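Local coordinates for YscQ-C, type III secretion protein (Yersinia pseudotuberculosis, PDB 3UEP), which forms, as the C-terminal fragment of YscQ made from an internal translation start, part of the Yop type III secretion machinery, at residues V23-G28 / G54-L59; L65-L70 / R83-T88. All coordinates share one frame; numbering follows the deposited sequence.

Contact 1: V23-G28 / G54-L59; sequences VSFEVG and GEVRLL
Val56 and Val27 meet side by side where strand 55-59 pairs antiparallel with strand 23-27 in the sheet of this FliN C-terminal (C-ring) type domain. Val56 lies on the apolar face of the pair: its CG2 packs 3.5 Å from Val27 CG1, while its CG1 rests against Phe25 CB, beside the edge of the ring. Branched valines suit this buried face, which Leu70 and Val79 also cover. Arg57, on the other face, forms a hydrogen-bonded pair with Glu26, its N donating at 2.8 Å to Glu26 O. The side chain bends at chi3 (-52°), and the guanidinium lies with one face over the Glu26 backbone. NH2, at 3.1 Å, and NH1 both bond weakly to Gly28 O, and a long salt bridge of 3.8 Å joins NH2 to Glu26 OE1; in the conformer given, NH1 forms a salt bridge with Glu55 OE2 at the guanidinium edge. An arginine suits the place because its N-H groups can spread over Gly28 O and two carboxylates, which probably help offset its buried charge, though each contact is weak or long. Leu58 returns to the apolar face beside Phe25, CG lying 3.7 Å from ring atom CE1. Leu59 closes the pairing with two 2.9 Å bonds, Ser24 N to Leu59 O and Leu59 N to Ser24 O. Its CD1 sits 3.4 Å from Glu26 CD, and water 1 links Ser24 OG, at 3.0 Å, weakly to Leu59 O.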
ATOM      1  N   VAL A  23       3.860  -6.173  -7.673  1.00 32.00           N
ATOM      2  CA  VAL A  23       3.844  -4.750  -7.377  1.00 29.94           C
ATOM      3  C   VAL A  23       2.591  -4.437  -6.580  1.00 35.03           C
ATOM      4  O   VAL A  23       1.518  -4.939  -6.893  1.00 38.15           O
ATOM      5  CB  VAL A  23       3.868  -3.923  -8.657  1.00 33.07           C
ATOM      6  CG1 VAL A  23       3.835  -2.445  -8.337  1.00 39.44           C
ATOM      7  CG2 VAL A  23       5.119  -4.275  -9.487  1.00 28.54           C
ATOM      8  N   SER A  24       2.738  -3.649  -5.524  1.00 31.48           N
ATOM      9  CA  SER A  24       1.590  -3.227  -4.728  1.00 36.44           C
ATOM     10  C   SER A  24       1.554  -1.697  -4.647  1.00 37.55           C
ATOM     11  O   SER A  24       2.588  -1.035  -4.808  1.00 32.59           O
ATOM     12  CB  SER A  24       1.622  -3.874  -3.333  1.00 34.94           C
ATOM     13  OG  SER A  24       2.729  -3.418  -2.573  1.00 35.65           O
ATOM     14  N   PHE A  25       0.366  -1.143  -4.413  1.00 33.23           N
ATOM     15  CA  PHE A  25       0.174   0.308  -4.415  1.00 31.64           C
ATOM     16  C   PHE A  25      -0.423   0.716  -3.084  1.00 28.81           C
ATOM     17  O   PHE A  25      -1.470   0.212  -2.697  1.00 28.67           O
ATOM     18  CB  PHE A  25      -0.755   0.742  -5.572  1.00 26.38           C
ATOM     19  CG  PHE A  25      -0.286   0.266  -6.945  1.00 29.85           C
ATOM     20  CD1 PHE A  25       0.566   1.047  -7.714  1.00 23.94           C
ATOM     21  CD2 PHE A  25      -0.684  -0.975  -7.447  1.00 30.32           C
ATOM     22  CE1 PHE A  25       1.015   0.606  -8.962  1.00 31.41           C
ATOM     23  CE2 PHE A  25      -0.237  -1.431  -8.702  1.00 28.99           C
ATOM     24  CZ  PHE A  25       0.608  -0.636  -9.462  1.00 27.40           C
ATOM     25  N   GLU A  26       0.238   1.631  -2.384  1.00 24.85           N
ATOM     26  CA  GLU A  26      -0.177   2.008  -1.049  1.00 30.44           C
ATOM     27  C   GLU A  26      -0.444   3.495  -0.950  1.00 35.59           C
ATOM     28  O   GLU A  26       0.275   4.289  -1.546  1.00 32.70           O
ATOM     29  CB  GLU A  26       0.917   1.647  -0.040  1.00 32.12           C
ATOM     30  CG  GLU A  26       1.008   0.184   0.270  1.00 44.21           C
ATOM     31  CD  GLU A  26       2.056  -0.126   1.335  1.00 48.52           C
ATOM     32  OE1 GLU A  26       2.858   0.772   1.682  1.00 50.31           O
ATOM     33  OE2 GLU A  26       2.068  -1.274   1.827  1.00 49.89           O
ATOM     34  N   VAL A  27      -1.452   3.872  -0.164  1.00 34.62           N
ATOM     35  CA  VAL A  27      -1.748   5.283   0.057  1.00 36.05           C
ATOM     36  C   VAL A  27      -1.808   5.607   1.543  1.00 30.27           C
ATOM     37  O   VAL A  27      -2.122   4.755   2.362  1.00 26.26           O
ATOM     38  CB  VAL A  27      -3.096   5.685  -0.560  1.00 30.65           C
ATOM     39  CG1 VAL A  27      -3.035   5.560  -2.048  1.00 44.93           C
ATOM     40  CG2 VAL A  27      -4.200   4.797  -0.004  1.00 29.05           C
ATOM     41  N   GLY A  28      -1.515   6.853   1.884  1.00 62.97           N
ATOM     42  CA  GLY A  28      -1.797   7.327   3.215  1.00 58.09           C
ATOM     43  C   GLY A  28      -0.713   7.066   4.231  1.00 58.42           C
ATOM     44  O   GLY A  28       0.326   6.459   3.920  1.00 54.16           O
ATOM     45  N   GLY A  54      -3.388  12.478  -3.753  1.00103.01           N
ATOM     46  CA  GLY A  54      -2.447  12.071  -2.726  1.00 96.63           C
ATOM     47  C   GLY A  54      -1.445  10.983  -3.068  1.00 92.39           C
ATOM     48  O   GLY A  54      -1.614  10.210  -4.007  1.00 86.07           O
ATOM     49  N   GLU A  55      -0.407  10.924  -2.246  1.00 43.51           N
ATOM     50  CA  GLU A  55       0.742  10.053  -2.478  0.58 42.65           C
ATOM     51  C   GLU A  55       0.378   8.571  -2.578  1.00 35.99           C
ATOM     52  O   GLU A  55      -0.303   8.020  -1.719  1.00 35.38           O
ATOM     53  CB  GLU A  55       1.801  10.261  -1.378  0.58 45.78           C
ATOM     54  CG  GLU A  55       3.196   9.697  -1.715  0.58 50.12           C
ATOM     55  CD  GLU A  55       4.231   9.949  -0.618  0.58 59.38           C
ATOM     56  OE1 GLU A  55       4.710  11.097  -0.497  0.58 56.18           O
ATOM     57  OE2 GLU A  55       4.571   8.994   0.120  0.58 67.26           O
ATOM     58  N   VAL A  56       0.849   7.929  -3.642  1.00 34.24           N
ATOM     59  CA  VAL A  56       0.793   6.477  -3.751  1.00 33.83           C
ATOM     60  C   VAL A  56       2.243   6.002  -3.759  1.00 37.50           C
ATOM     61  O   VAL A  56       3.086   6.561  -4.467  1.00 38.86           O
ATOM     62  CB  VAL A  56       0.084   6.024  -5.039  1.00 37.91           C
ATOM     63  CG1 VAL A  56       0.155   4.506  -5.198  1.00 29.54           C
ATOM     64  CG2 VAL A  56      -1.363   6.490  -5.028  1.00 41.37           C
ATOM     65  N   ARG A  57       2.560   5.002  -2.949  1.00 34.64           N
ATOM     66  CA  ARG A  57       3.888   4.410  -3.001  0.50 32.01           C
ATOM     67  C   ARG A  57       3.797   3.099  -3.768  1.00 35.28           C
ATOM     68  O   ARG A  57       2.908   2.289  -3.518  1.00 36.79           O
ATOM     69  CB  ARG A  57       4.448   4.186  -1.590  0.50 34.53           C
ATOM     70  CG  ARG A  57       4.773   5.483  -0.848  0.50 35.54           C
ATOM     71  CD  ARG A  57       4.946   5.268   0.651  0.50 38.72           C
ATOM     72  NE  ARG A  57       3.823   4.553   1.251  0.50 37.05           N
ATOM     73  CZ  ARG A  57       2.668   5.113   1.601  0.50 33.63           C
ATOM     74  NH1 ARG A  57       2.457   6.411   1.409  0.50 35.34           N
ATOM     75  NH2 ARG A  57       1.718   4.365   2.136  0.50 30.66           N
ATOM     76  N   LEU A  58       4.702   2.907  -4.724  1.00 33.10           N
ATOM     77  CA  LEU A  58       4.783   1.638  -5.420  1.00 32.47           C
ATOM     78  C   LEU A  58       5.819   0.765  -4.745  1.00 32.58           C
ATOM     79  O   LEU A  58       6.968   1.164  -4.588  1.00 36.42           O
ATOM     80  CB  LEU A  58       5.186   1.819  -6.881  1.00 39.15           C
ATOM     81  CG  LEU A  58       4.128   2.250  -7.892  1.00 41.83           C
ATOM     82  CD1 LEU A  58       3.695   3.700  -7.638  1.00 36.09           C
ATOM     83  CD2 LEU A  58       4.707   2.081  -9.290  1.00 43.17           C
ATOM     84  N   LEU A  59       5.416  -0.434  -4.356  1.00 31.09           N
ATOM     85  CA  LEU A  59       6.347  -1.377  -3.788  1.00 25.30           C
ATOM     86  C   LEU A  59       6.514  -2.531  -4.780  1.00 42.78           C
ATOM     87  O   LEU A  59       5.550  -2.956  -5.411  1.00 45.75           O
ATOM     88  CB  LEU A  59       5.844  -1.875  -2.430  1.00 26.50           C
ATOM     89  CG  LEU A  59       5.516  -0.806  -1.376  1.00 34.30           C
ATOM     90  CD1 LEU A  59       4.768  -1.438  -0.224  1.00 35.96           C
ATOM     91  CD2 LEU A  59       6.763  -0.119  -0.871  1.00 38.64           C
TER
HETATM   92  O   HOH W   1       4.652  -5.487  -3.545  1.00 50.04           O

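Contact 2: L65-L70 / R83-T88; sequences LGHGRL and RLTEVT
In His67 CG is anti to the carbonyl carbon (chi1 -53°), and in Arg83 CG is anti to the backbone N (chi1 -170°); with the arginine chain bent at chi3, NH2 comes over one face of the imidazole, offset toward the rim, 3.3 Å from His67 CD2. The two residues are a hydrogen-bonded pair of the antiparallel beta hairpin formed by strands 63-73 and 76-84, and their side chains run alongside each other on one face of it. The planes are 46° apart, so the guanidinium is inclined to the ring rather than stacked flat on it. A long, flexible arginine suits this exposed position, since it can lie beside the histidine and lay its guanidinium NH2 over the ring. Thr85 meets the same ring from another direction, CG2 lying at the edge 4.0 Å from CD2.

Beneath these side chains the backbone bond from His67 N to Arg83 O is 2.9 Å long and fairly straight, while the return bond from Arg83 N to His67 O is longer, at 3.2 Å, and more bent. Next along the hairpin Gly66 faces Leu84 in a non-hydrogen-bonded pair, and Gly66 CA lies 4.0 Å from Leu84 CA; a glycine fits because a CB here would run into Arg83 O. Leu65 and Gly66 together oppose Leu58 of the neighbouring strand as a classic beta bulge. Beyond the strand end, Thr85 N donates to Leu65 O at 2.8 Å, approaching from above the carbonyl plane. The chain then continues as a loop, where Val87 crosses Leu65 at about a right angle, a small apolar touch with CG1 3.9 Å from Leu65 CD1.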
ATOM      1  N   LEU A  65       9.586   1.298  -4.767  1.00 27.54           N
ATOM      2  CA  LEU A  65       9.988   1.365  -6.164  1.00 32.92           C
ATOM      3  C   LEU A  65       9.729   2.756  -6.742  1.00 37.64           C
ATOM      4  O   LEU A  65      10.363   3.170  -7.703  1.00 42.22           O
ATOM      5  CB  LEU A  65       9.214   0.307  -6.956  1.00 39.64           C
ATOM      6  CG  LEU A  65       9.332   0.215  -8.470  1.00 52.30           C
ATOM      7  CD1 LEU A  65      10.585  -0.541  -8.817  1.00 57.74           C
ATOM      8  CD2 LEU A  65       8.127  -0.511  -9.015  1.00 57.98           C
ATOM      9  N   GLY A  66       8.784   3.481  -6.162  1.00 37.44           N
ATOM     10  CA  GLY A  66       8.466   4.804  -6.664  1.00 33.15           C
ATOM     11  C   GLY A  66       7.212   5.400  -6.072  1.00 32.16           C
ATOM     12  O   GLY A  66       6.571   4.795  -5.202  1.00 35.36           O
ATOM     13  N   HIS A  67       6.862   6.586  -6.553  1.00 34.13           N
ATOM     14  CA  HIS A  67       5.762   7.371  -5.993  1.00 37.55           C
ATOM     15  C   HIS A  67       4.858   7.842  -7.127  1.00 36.34           C
ATOM     16  O   HIS A  67       5.309   8.068  -8.247  1.00 35.41           O
ATOM     17  CB  HIS A  67       6.285   8.583  -5.218  1.00 38.83           C
ATOM     18  CG  HIS A  67       7.298   8.248  -4.164  1.00 45.55           C
ATOM     19  ND1 HIS A  67       6.970   8.107  -2.829  1.00 52.51           N
ATOM     20  CD2 HIS A  67       8.638   8.056  -4.243  1.00 35.88           C
ATOM     21  CE1 HIS A  67       8.062   7.836  -2.133  1.00 45.98           C
ATOM     22  NE2 HIS A  67       9.086   7.801  -2.968  1.00 47.95           N
ATOM     23  N   GLY A  68       3.577   7.980  -6.824  1.00 31.16           N
ATOM     24  CA  GLY A  68       2.588   8.321  -7.818  1.00 30.12           C
ATOM     25  C   GLY A  68       1.406   9.030  -7.182  1.00 36.57           C
ATOM     26  O   GLY A  68       1.435   9.386  -6.008  1.00 34.94           O
ATOM     27  N   ARG A  69       0.351   9.202  -7.963  1.00 34.64           N
ATOM     28  CA  ARG A  69      -0.831   9.917  -7.524  0.62 37.09           C
ATOM     29  C   ARG A  69      -2.072   9.117  -7.896  1.00 38.26           C
ATOM     30  O   ARG A  69      -2.158   8.596  -9.006  1.00 45.70           O
ATOM     31  CB  ARG A  69      -0.860  11.275  -8.218  0.62 43.50           C
ATOM     32  CG  ARG A  69      -2.036  12.155  -7.868  0.62 50.76           C
ATOM     33  CD  ARG A  69      -1.802  13.552  -8.414  0.62 55.76           C
ATOM     34  NE  ARG A  69      -1.964  13.608  -9.863  0.62 56.52           N
ATOM     35  CZ  ARG A  69      -3.037  14.112 -10.461  0.62 66.10           C
ATOM     36  NH1 ARG A  69      -4.032  14.605  -9.726  0.62 58.64           N
ATOM     37  NH2 ARG A  69      -3.115  14.127 -11.789  0.62 76.28           N
ATOM     38  N   LEU A  70      -3.031   9.010  -6.976  1.00 34.85           N
ATOM     39  CA  LEU A  70      -4.285   8.345  -7.310  1.00 42.60           C
ATOM     40  C   LEU A  70      -5.038   9.213  -8.299  1.00 48.27           C
ATOM     41  O   LEU A  70      -5.169  10.413  -8.087  1.00 49.60           O
ATOM     42  CB  LEU A  70      -5.175   8.190  -6.090  1.00 45.36           C
ATOM     43  CG  LEU A  70      -5.016   7.079  -5.074  1.00 48.46           C
ATOM     44  CD1 LEU A  70      -6.259   7.121  -4.196  1.00 51.71           C
ATOM     45  CD2 LEU A  70      -4.861   5.717  -5.736  1.00 46.63           C
ATOM     46  N   ARG A  83       7.502   9.616 -10.073  1.00 39.38           N
ATOM     47  CA  ARG A  83       8.893   9.485  -9.682  0.53 40.63           C
ATOM     48  C   ARG A  83       9.222   8.007  -9.456  1.00 37.39           C
ATOM     49  O   ARG A  83       8.403   7.263  -8.927  1.00 37.44           O
ATOM     50  CB  ARG A  83       9.114  10.294  -8.400  0.53 40.16           C
ATOM     51  CG  ARG A  83      10.547  10.470  -7.977  0.53 47.29           C
ATOM     52  CD  ARG A  83      10.638  11.426  -6.788  0.53 43.32           C
ATOM     53  NE  ARG A  83       9.603  11.168  -5.790  0.53 37.53           N
ATOM     54  CZ  ARG A  83       9.642  11.623  -4.540  0.53 40.26           C
ATOM     55  NH1 ARG A  83      10.662  12.359  -4.125  0.53 53.55           N
ATOM     56  NH2 ARG A  83       8.660  11.349  -3.698  0.53 36.07           N
ATOM     57  N   LEU A  84      10.444   7.614  -9.751  1.00 45.98           N
ATOM     58  CA  LEU A  84      10.884   6.255  -9.574  1.00 40.94           C
ATOM     59  C   LEU A  84      12.124   6.219  -8.815  1.00 39.20           C
ATOM     60  O   LEU A  84      12.985   6.968  -9.021  1.00 49.82           O
ATOM     61  CB  LEU A  84      11.105   5.562 -10.904  1.00 41.65           C
ATOM     62  CG  LEU A  84       9.874   5.412 -11.753  1.00 42.44           C
ATOM     63  CD1 LEU A  84      10.249   5.292 -13.118  1.00 45.88           C
ATOM     64  CD2 LEU A  84       8.968   4.340 -11.351  1.00 35.41           C
ATOM     65  N   THR A  85      12.211   5.305  -7.909  1.00 51.19           N
ATOM     66  CA  THR A  85      13.424   5.232  -7.113  1.00 60.52           C
ATOM     67  C   THR A  85      14.250   3.992  -7.481  1.00 57.26           C
ATOM     68  O   THR A  85      13.727   2.986  -7.968  1.00 51.23           O
ATOM     69  CB  THR A  85      13.131   5.291  -5.593  1.00 64.78           C
ATOM     70  OG1 THR A  85      12.538   4.062  -5.161  1.00 68.56           O
ATOM     71  CG2 THR A  85      12.181   6.443  -5.276  1.00 71.56           C
ATOM     72  N   GLU A  86      15.553   4.086  -7.264  1.00 59.62           N
ATOM     73  CA  GLU A  86      16.446   2.981  -7.533  1.00 57.43           C
ATOM     74  C   GLU A  86      16.251   1.971  -6.425  1.00 59.30           C
ATOM     75  O   GLU A  86      16.099   2.342  -5.259  1.00 62.72           O
ATOM     76  CB  GLU A  86      17.880   3.487  -7.527  1.00 66.80           C
ATOM     77  CG  GLU A  86      18.853   2.628  -8.291  1.00 79.46           C
ATOM     78  CD  GLU A  86      20.263   3.172  -8.203  1.00 89.92           C
ATOM     79  OE1 GLU A  86      20.842   3.144  -7.091  1.00 86.69           O
ATOM     80  OE2 GLU A  86      20.785   3.639  -9.241  1.00 94.46           O
ATOM     81  N   VAL A  87      16.238   0.693  -6.779  1.00 54.17           N
ATOM     82  CA  VAL A  87      16.041  -0.348  -5.787  1.00 51.61           C
ATOM     83  C   VAL A  87      16.447  -1.705  -6.335  1.00 53.53           C
ATOM     84  O   VAL A  87      16.343  -1.955  -7.536  1.00 57.16           O
ATOM     85  CB  VAL A  87      14.570  -0.402  -5.308  1.00 49.43           C
ATOM     86  CG1 VAL A  87      13.658  -0.869  -6.424  1.00 41.80           C
ATOM     87  CG2 VAL A  87      14.434  -1.326  -4.111  1.00 52.96           C
ATOM     88  N   THR A  88      16.905  -2.576  -5.441  1.00 47.71           N
ATOM     89  CA  THR A  88      17.296  -3.927  -5.807  1.00 45.02           C
ATOM     90  C   THR A  88      16.174  -4.912  -5.572  1.00 46.76           C
ATOM     91  O   THR A  88      15.746  -5.134  -4.445  1.00 55.24           O
ATOM     92  CB  THR A  88      18.502  -4.383  -5.018  1.00 53.53           C
ATOM     93  OG1 THR A  88      19.584  -3.479  -5.264  1.00 59.21           O
ATOM     94  CG2 THR A  88      18.905  -5.786  -5.443  1.00 58.25           C
TER

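Overall arrangement
Contacts 1 and 2 lie in one four-stranded antiparallel sheet, their centres about 9 Å apart, and join through the neighbouring strands 55-60 and 63-73, where Leu58 probably bonds to Leu65 and Gly66. Contact 1 is buried near the centre of the chain. It combines an apolar face with a face where Glu26, Glu55 and Arg57 form a loose salt-bridge network, and strand 23-27 pairs onward with a strand of the second subunit. Contact 2 is a surface contact at the other margin of the sheet, where regular pairing soon gives way to loop. Its side chains meet mainly through a guanidinium over an imidazole, with lighter packing, and Leu65 and Leu84 also touch the second subunit.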